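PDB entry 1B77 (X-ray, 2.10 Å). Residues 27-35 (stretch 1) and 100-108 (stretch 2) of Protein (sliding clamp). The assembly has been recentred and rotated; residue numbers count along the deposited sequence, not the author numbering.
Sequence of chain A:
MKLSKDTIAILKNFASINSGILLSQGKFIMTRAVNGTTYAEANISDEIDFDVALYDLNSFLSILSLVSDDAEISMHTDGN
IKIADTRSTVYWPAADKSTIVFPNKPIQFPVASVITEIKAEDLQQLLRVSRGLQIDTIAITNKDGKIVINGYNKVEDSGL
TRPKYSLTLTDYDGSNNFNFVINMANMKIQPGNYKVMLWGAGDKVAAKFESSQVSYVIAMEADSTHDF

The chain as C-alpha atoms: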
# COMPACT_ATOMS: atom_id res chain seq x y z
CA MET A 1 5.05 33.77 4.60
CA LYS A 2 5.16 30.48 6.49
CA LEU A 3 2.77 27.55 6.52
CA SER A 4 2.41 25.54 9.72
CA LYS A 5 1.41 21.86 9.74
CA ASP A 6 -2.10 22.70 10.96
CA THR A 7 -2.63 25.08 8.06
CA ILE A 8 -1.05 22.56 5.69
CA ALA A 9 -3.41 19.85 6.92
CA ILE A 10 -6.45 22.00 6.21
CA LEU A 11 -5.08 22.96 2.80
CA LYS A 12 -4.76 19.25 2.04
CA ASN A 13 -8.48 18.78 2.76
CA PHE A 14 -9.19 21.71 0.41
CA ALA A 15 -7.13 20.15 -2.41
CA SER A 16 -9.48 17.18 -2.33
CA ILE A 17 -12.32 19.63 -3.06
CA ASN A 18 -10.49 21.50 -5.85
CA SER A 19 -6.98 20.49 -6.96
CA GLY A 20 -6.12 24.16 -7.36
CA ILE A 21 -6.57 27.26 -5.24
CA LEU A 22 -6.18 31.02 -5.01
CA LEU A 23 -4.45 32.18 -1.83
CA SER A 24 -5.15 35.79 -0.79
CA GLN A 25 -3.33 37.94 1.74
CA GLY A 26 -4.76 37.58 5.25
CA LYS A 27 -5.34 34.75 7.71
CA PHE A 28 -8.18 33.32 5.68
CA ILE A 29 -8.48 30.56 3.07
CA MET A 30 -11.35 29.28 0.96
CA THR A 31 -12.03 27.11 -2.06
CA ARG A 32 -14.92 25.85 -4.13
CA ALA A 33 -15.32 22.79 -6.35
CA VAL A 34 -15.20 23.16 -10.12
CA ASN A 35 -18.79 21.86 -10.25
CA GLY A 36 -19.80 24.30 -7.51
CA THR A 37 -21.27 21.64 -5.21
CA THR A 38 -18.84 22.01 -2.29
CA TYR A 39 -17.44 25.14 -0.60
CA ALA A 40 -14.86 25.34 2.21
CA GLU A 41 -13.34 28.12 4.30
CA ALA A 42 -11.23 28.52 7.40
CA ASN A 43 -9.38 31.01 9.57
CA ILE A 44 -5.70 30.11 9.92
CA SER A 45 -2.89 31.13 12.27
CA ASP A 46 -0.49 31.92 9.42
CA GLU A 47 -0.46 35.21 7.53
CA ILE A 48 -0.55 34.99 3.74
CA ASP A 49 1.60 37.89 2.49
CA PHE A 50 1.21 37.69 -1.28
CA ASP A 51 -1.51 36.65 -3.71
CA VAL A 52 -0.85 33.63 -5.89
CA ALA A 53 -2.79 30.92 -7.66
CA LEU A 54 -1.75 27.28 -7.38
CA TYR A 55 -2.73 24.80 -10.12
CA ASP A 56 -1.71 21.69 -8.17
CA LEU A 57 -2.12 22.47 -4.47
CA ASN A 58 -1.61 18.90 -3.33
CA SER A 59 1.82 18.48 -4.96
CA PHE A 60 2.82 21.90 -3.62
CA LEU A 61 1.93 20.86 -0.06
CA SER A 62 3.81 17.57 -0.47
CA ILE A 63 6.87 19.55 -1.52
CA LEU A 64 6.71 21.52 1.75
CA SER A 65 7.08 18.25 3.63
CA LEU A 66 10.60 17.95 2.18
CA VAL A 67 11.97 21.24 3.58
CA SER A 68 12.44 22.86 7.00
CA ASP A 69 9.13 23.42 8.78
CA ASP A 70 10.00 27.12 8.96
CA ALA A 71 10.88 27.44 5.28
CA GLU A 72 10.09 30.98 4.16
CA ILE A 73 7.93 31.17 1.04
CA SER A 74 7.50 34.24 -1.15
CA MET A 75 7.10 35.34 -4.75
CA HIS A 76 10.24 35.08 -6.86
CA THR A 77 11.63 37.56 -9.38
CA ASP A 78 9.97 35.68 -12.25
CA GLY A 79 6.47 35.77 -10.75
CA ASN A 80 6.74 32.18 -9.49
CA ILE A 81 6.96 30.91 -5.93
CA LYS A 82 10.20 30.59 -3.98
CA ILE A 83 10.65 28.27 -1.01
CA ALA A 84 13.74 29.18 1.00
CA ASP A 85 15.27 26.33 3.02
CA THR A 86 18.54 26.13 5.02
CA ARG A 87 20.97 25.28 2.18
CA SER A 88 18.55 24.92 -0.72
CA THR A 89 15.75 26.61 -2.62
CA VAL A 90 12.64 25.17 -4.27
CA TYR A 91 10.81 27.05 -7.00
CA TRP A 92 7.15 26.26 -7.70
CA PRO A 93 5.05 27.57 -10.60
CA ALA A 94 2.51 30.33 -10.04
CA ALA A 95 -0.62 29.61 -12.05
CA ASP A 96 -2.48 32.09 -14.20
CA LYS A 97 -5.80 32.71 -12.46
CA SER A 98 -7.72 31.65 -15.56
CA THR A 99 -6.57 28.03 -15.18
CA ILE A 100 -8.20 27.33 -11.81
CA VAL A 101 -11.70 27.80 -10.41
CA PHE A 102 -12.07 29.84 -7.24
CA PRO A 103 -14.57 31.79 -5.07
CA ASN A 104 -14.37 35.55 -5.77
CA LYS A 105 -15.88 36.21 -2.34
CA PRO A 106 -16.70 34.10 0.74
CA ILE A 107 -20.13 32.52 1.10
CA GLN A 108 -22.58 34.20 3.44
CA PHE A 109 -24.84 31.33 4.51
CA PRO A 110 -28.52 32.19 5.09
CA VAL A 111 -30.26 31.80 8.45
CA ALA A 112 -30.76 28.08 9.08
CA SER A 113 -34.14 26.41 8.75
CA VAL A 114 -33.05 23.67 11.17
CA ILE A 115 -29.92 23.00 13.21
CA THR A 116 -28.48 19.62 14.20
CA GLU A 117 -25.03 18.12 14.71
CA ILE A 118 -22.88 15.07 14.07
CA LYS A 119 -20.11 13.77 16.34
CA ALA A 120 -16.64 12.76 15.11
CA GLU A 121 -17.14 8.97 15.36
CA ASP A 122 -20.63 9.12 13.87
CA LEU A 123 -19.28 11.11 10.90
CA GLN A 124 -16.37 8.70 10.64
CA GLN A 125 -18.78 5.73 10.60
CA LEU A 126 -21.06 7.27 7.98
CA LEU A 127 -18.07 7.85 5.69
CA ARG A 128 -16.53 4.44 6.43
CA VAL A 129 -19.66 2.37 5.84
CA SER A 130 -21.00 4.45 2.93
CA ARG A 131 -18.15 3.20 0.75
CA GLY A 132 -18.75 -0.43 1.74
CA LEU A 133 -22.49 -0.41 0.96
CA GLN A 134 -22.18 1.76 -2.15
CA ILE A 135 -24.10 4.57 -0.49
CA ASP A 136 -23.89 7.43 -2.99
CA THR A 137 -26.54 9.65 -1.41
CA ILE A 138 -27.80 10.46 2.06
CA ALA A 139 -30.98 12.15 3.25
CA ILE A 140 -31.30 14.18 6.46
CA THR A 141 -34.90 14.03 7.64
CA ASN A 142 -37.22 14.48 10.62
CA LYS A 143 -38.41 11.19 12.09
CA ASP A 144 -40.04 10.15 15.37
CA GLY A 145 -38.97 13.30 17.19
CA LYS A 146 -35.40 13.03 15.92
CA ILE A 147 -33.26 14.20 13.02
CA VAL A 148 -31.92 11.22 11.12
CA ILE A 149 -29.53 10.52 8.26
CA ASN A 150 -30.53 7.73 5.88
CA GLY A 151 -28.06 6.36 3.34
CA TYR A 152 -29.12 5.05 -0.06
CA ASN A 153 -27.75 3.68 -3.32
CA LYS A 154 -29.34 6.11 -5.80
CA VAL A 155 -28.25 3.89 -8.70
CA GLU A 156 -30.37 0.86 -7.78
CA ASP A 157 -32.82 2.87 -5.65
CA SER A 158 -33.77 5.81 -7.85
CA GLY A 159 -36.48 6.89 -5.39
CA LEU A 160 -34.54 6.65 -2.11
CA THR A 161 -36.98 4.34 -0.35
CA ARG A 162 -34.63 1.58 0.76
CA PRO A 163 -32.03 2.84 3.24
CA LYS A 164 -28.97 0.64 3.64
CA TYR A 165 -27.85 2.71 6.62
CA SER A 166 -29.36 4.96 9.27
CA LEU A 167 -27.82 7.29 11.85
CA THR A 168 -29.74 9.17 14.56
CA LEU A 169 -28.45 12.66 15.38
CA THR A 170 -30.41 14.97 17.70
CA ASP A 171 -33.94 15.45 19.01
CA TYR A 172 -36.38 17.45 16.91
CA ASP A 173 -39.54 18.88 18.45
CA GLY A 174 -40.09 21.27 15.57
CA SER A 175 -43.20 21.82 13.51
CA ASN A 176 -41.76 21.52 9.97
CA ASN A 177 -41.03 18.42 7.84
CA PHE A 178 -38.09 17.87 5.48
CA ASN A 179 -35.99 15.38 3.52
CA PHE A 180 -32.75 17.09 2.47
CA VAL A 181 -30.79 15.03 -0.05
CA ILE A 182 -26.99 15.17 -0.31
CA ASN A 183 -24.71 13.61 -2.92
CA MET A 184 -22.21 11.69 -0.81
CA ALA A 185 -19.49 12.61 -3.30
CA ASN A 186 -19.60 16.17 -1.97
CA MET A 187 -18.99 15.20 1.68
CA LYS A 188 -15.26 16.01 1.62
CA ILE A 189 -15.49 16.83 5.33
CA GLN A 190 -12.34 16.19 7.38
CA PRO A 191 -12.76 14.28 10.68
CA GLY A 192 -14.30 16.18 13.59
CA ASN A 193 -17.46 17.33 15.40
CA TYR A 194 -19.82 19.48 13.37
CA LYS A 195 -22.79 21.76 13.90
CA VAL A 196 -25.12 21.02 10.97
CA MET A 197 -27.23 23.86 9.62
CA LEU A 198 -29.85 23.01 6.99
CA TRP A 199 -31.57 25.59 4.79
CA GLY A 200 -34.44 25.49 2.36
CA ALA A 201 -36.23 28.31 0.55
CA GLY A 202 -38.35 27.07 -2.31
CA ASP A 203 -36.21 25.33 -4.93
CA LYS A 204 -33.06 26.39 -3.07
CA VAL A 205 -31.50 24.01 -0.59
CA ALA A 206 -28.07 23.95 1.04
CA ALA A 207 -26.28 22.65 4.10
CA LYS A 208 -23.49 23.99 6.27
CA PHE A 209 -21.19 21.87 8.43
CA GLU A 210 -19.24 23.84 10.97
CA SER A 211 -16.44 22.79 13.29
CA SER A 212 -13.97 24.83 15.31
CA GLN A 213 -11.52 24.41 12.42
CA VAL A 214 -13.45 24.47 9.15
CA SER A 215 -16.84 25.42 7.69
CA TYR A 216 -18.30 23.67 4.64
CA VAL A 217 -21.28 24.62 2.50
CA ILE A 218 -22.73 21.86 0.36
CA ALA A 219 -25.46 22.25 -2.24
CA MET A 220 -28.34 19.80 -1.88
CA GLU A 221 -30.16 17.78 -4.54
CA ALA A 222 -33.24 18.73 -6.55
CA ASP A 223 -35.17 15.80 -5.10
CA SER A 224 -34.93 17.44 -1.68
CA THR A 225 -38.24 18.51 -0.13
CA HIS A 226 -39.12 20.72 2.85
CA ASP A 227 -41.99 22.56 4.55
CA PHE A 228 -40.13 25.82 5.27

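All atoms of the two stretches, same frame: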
# COMPACT_ATOMS: atom_id res chain seq x y z
N LYS A 27 -5.42 36.02 6.98
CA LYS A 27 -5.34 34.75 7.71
C LYS A 27 -6.57 33.95 7.39
O LYS A 27 -7.11 33.26 8.25
CB LYS A 27 -5.27 34.98 9.23
CG LYS A 27 -3.88 35.39 9.69
CD LYS A 27 -3.79 35.68 11.19
CE LYS A 27 -2.43 36.29 11.51
NZ LYS A 27 -2.01 36.23 12.93
N PHE A 28 -6.98 34.01 6.12
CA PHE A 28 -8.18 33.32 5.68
C PHE A 28 -7.99 32.58 4.34
O PHE A 28 -7.36 33.07 3.40
CB PHE A 28 -9.30 34.36 5.56
CG PHE A 28 -10.60 33.81 5.06
CD1 PHE A 28 -11.40 33.04 5.89
CD2 PHE A 28 -11.03 34.09 3.77
CE1 PHE A 28 -12.63 32.56 5.44
CE2 PHE A 28 -12.25 33.62 3.31
CZ PHE A 28 -13.05 32.85 4.15
N ILE A 29 -8.55 31.37 4.28
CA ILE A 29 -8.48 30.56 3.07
C ILE A 29 -9.86 30.00 2.72
O ILE A 29 -10.69 29.76 3.60
CB ILE A 29 -7.49 29.39 3.23
CG1 ILE A 29 -7.88 28.54 4.44
CG2 ILE A 29 -6.07 29.92 3.37
CD1 ILE A 29 -7.08 27.28 4.58
N MET A 30 -10.10 29.83 1.43
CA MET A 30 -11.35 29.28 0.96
C MET A 30 -11.16 28.65 -0.41
O MET A 30 -10.21 28.96 -1.14
CB MET A 30 -12.43 30.35 0.90
CG MET A 30 -12.15 31.50 -0.06
SD MET A 30 -13.56 32.65 -0.18
CE MET A 30 -12.82 34.01 -1.09
N THR A 31 -12.09 27.77 -0.77
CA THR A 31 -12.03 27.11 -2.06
C THR A 31 -13.44 26.66 -2.41
O THR A 31 -14.33 26.61 -1.56
CB THR A 31 -11.10 25.89 -2.03
OG1 THR A 31 -10.94 25.37 -3.35
CG2 THR A 31 -11.68 24.79 -1.13
N ARG A 32 -13.63 26.33 -3.68
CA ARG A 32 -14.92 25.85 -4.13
C ARG A 32 -14.68 24.88 -5.28
O ARG A 32 -13.80 25.10 -6.11
CB ARG A 32 -15.80 27.02 -4.58
CG ARG A 32 -17.11 26.59 -5.20
CD ARG A 32 -18.11 27.74 -5.29
NE ARG A 32 -19.32 27.32 -6.01
CZ ARG A 32 -20.43 28.04 -6.12
NH1 ARG A 32 -20.51 29.24 -5.56
NH2 ARG A 32 -21.47 27.55 -6.79
N ALA A 33 -15.46 23.80 -5.31
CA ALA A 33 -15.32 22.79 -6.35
C ALA A 33 -15.62 23.35 -7.74
O ALA A 33 -16.38 24.30 -7.90
CB ALA A 33 -16.24 21.61 -6.05
N VAL A 34 -14.99 22.75 -8.75
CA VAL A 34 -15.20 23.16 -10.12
C VAL A 34 -16.68 23.08 -10.46
O VAL A 34 -17.21 23.95 -11.15
CB VAL A 34 -14.40 22.26 -11.09
CG1 VAL A 34 -14.77 22.59 -12.55
CG2 VAL A 34 -12.91 22.48 -10.87
N ASN A 35 -17.36 22.05 -9.97
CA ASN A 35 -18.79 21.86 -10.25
C ASN A 35 -19.68 22.65 -9.29
O ASN A 35 -20.90 22.52 -9.32
CB ASN A 35 -19.16 20.38 -10.18
CG ASN A 35 -18.97 19.80 -8.80
OD1 ASN A 35 -18.97 20.52 -7.81
ND2 ASN A 35 -18.85 18.48 -8.72
N ILE A 100 -7.66 27.97 -13.00
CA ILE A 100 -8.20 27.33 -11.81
C ILE A 100 -9.54 27.97 -11.50
O ILE A 100 -9.80 29.09 -11.94
CB ILE A 100 -7.30 27.54 -10.58
CG1 ILE A 100 -7.19 29.03 -10.26
CG2 ILE A 100 -5.94 26.93 -10.83
CD1 ILE A 100 -6.52 29.32 -8.94
N VAL A 101 -10.39 27.26 -10.78
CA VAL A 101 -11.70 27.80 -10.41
C VAL A 101 -11.63 28.19 -8.95
O VAL A 101 -11.13 27.42 -8.13
CB VAL A 101 -12.82 26.76 -10.63
CG1 VAL A 101 -14.14 27.29 -10.10
CG2 VAL A 101 -12.94 26.45 -12.11
N PHE A 102 -12.13 29.37 -8.61
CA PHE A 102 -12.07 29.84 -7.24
C PHE A 102 -13.19 30.81 -6.87
O PHE A 102 -13.75 31.48 -7.74
CB PHE A 102 -10.72 30.53 -7.00
CG PHE A 102 -10.51 31.77 -7.85
CD1 PHE A 102 -10.96 33.01 -7.40
CD2 PHE A 102 -9.88 31.69 -9.09
CE1 PHE A 102 -10.79 34.16 -8.18
CE2 PHE A 102 -9.71 32.82 -9.87
CZ PHE A 102 -10.16 34.06 -9.42
N PRO A 103 -13.53 30.90 -5.58
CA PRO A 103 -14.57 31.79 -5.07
C PRO A 103 -14.06 33.23 -5.12
O PRO A 103 -12.95 33.51 -4.64
CB PRO A 103 -14.75 31.32 -3.62
CG PRO A 103 -14.27 29.90 -3.65
CD PRO A 103 -13.06 30.00 -4.51
N ASN A 104 -14.82 34.15 -5.70
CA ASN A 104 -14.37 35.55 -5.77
C ASN A 104 -14.65 36.27 -4.45
O ASN A 104 -14.10 37.33 -4.17
CB ASN A 104 -15.05 36.30 -6.93
CG ASN A 104 -16.56 36.47 -6.73
OD1 ASN A 104 -17.22 37.17 -7.49
ND2 ASN A 104 -17.10 35.82 -5.71
N LYS A 105 -15.51 35.65 -3.63
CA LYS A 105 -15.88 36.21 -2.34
C LYS A 105 -16.43 35.08 -1.47
O LYS A 105 -17.05 34.14 -1.97
CB LYS A 105 -16.94 37.30 -2.52
CG LYS A 105 -18.26 36.80 -3.09
CD LYS A 105 -19.16 37.95 -3.55
CE LYS A 105 -18.60 38.65 -4.79
NZ LYS A 105 -19.51 39.72 -5.33
N PRO A 106 -16.20 35.15 -0.15
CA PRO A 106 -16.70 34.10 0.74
C PRO A 106 -18.21 33.94 0.69
O PRO A 106 -18.93 34.86 0.28
CB PRO A 106 -16.22 34.57 2.11
CG PRO A 106 -16.16 36.07 1.95
CD PRO A 106 -15.52 36.21 0.61
N ILE A 107 -18.70 32.78 1.10
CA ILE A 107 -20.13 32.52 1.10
C ILE A 107 -20.76 33.00 2.40
O ILE A 107 -20.25 32.73 3.49
CB ILE A 107 -20.43 31.02 0.93
CG1 ILE A 107 -19.95 30.55 -0.44
CG2 ILE A 107 -21.92 30.77 1.08
CD1 ILE A 107 -20.67 31.21 -1.61
N GLN A 108 -21.86 33.72 2.28
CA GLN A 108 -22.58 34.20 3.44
C GLN A 108 -23.81 33.30 3.51
O GLN A 108 -24.78 33.51 2.77
CB GLN A 108 -22.97 35.67 3.27
CG GLN A 108 -22.42 36.59 4.36
CD GLN A 108 -20.91 36.48 4.54
OE1 GLN A 108 -20.14 36.67 3.60
NE2 GLN A 108 -20.49 36.17 5.76
O HOH W 1 -10.84 27.48 -5.21

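The strand that ends at Arg32 packs against an extended segment without regular secondary structure, and the contact is mainly apolar, with no direct hydrogen bond between the stretches. Phe28 opens it: its CA-to-CB bond points toward the second stretch, and the flat ring carries CZ to 4.1 Å from CB of Pro106. Ile29 takes no part. Met30, two residues on, again points toward the partner. Its long, unbranched side chain, p at chi1 and then t and t, reaches two prolines: SD lies 3.9 Å from CB of Pro103, and CE lies 3.9 Å from CD of Pro106. Methionine suits this place because its slender thioether can follow the contours of rigid rings. Thr31 points away, yet its OG1 is hydrogen-bonded at 2.8 Å to a water that donates to the carbonyl O of Val101 (2.9 Å), so the polar link between the stretches is indirect. Arg32 faces the partner with its aliphatic base, CB lying 3.4 Å from CG of Pro103; the extended chain then leads its charged end away, although NH1 remains 4.4 Å from CD1 of Ile107. Beyond the strand, Val34 closes the contact, its CG2 meeting CG2 of Val101 at 4.2 Å, an apolar contact between two short branched side chains in an exposed setting.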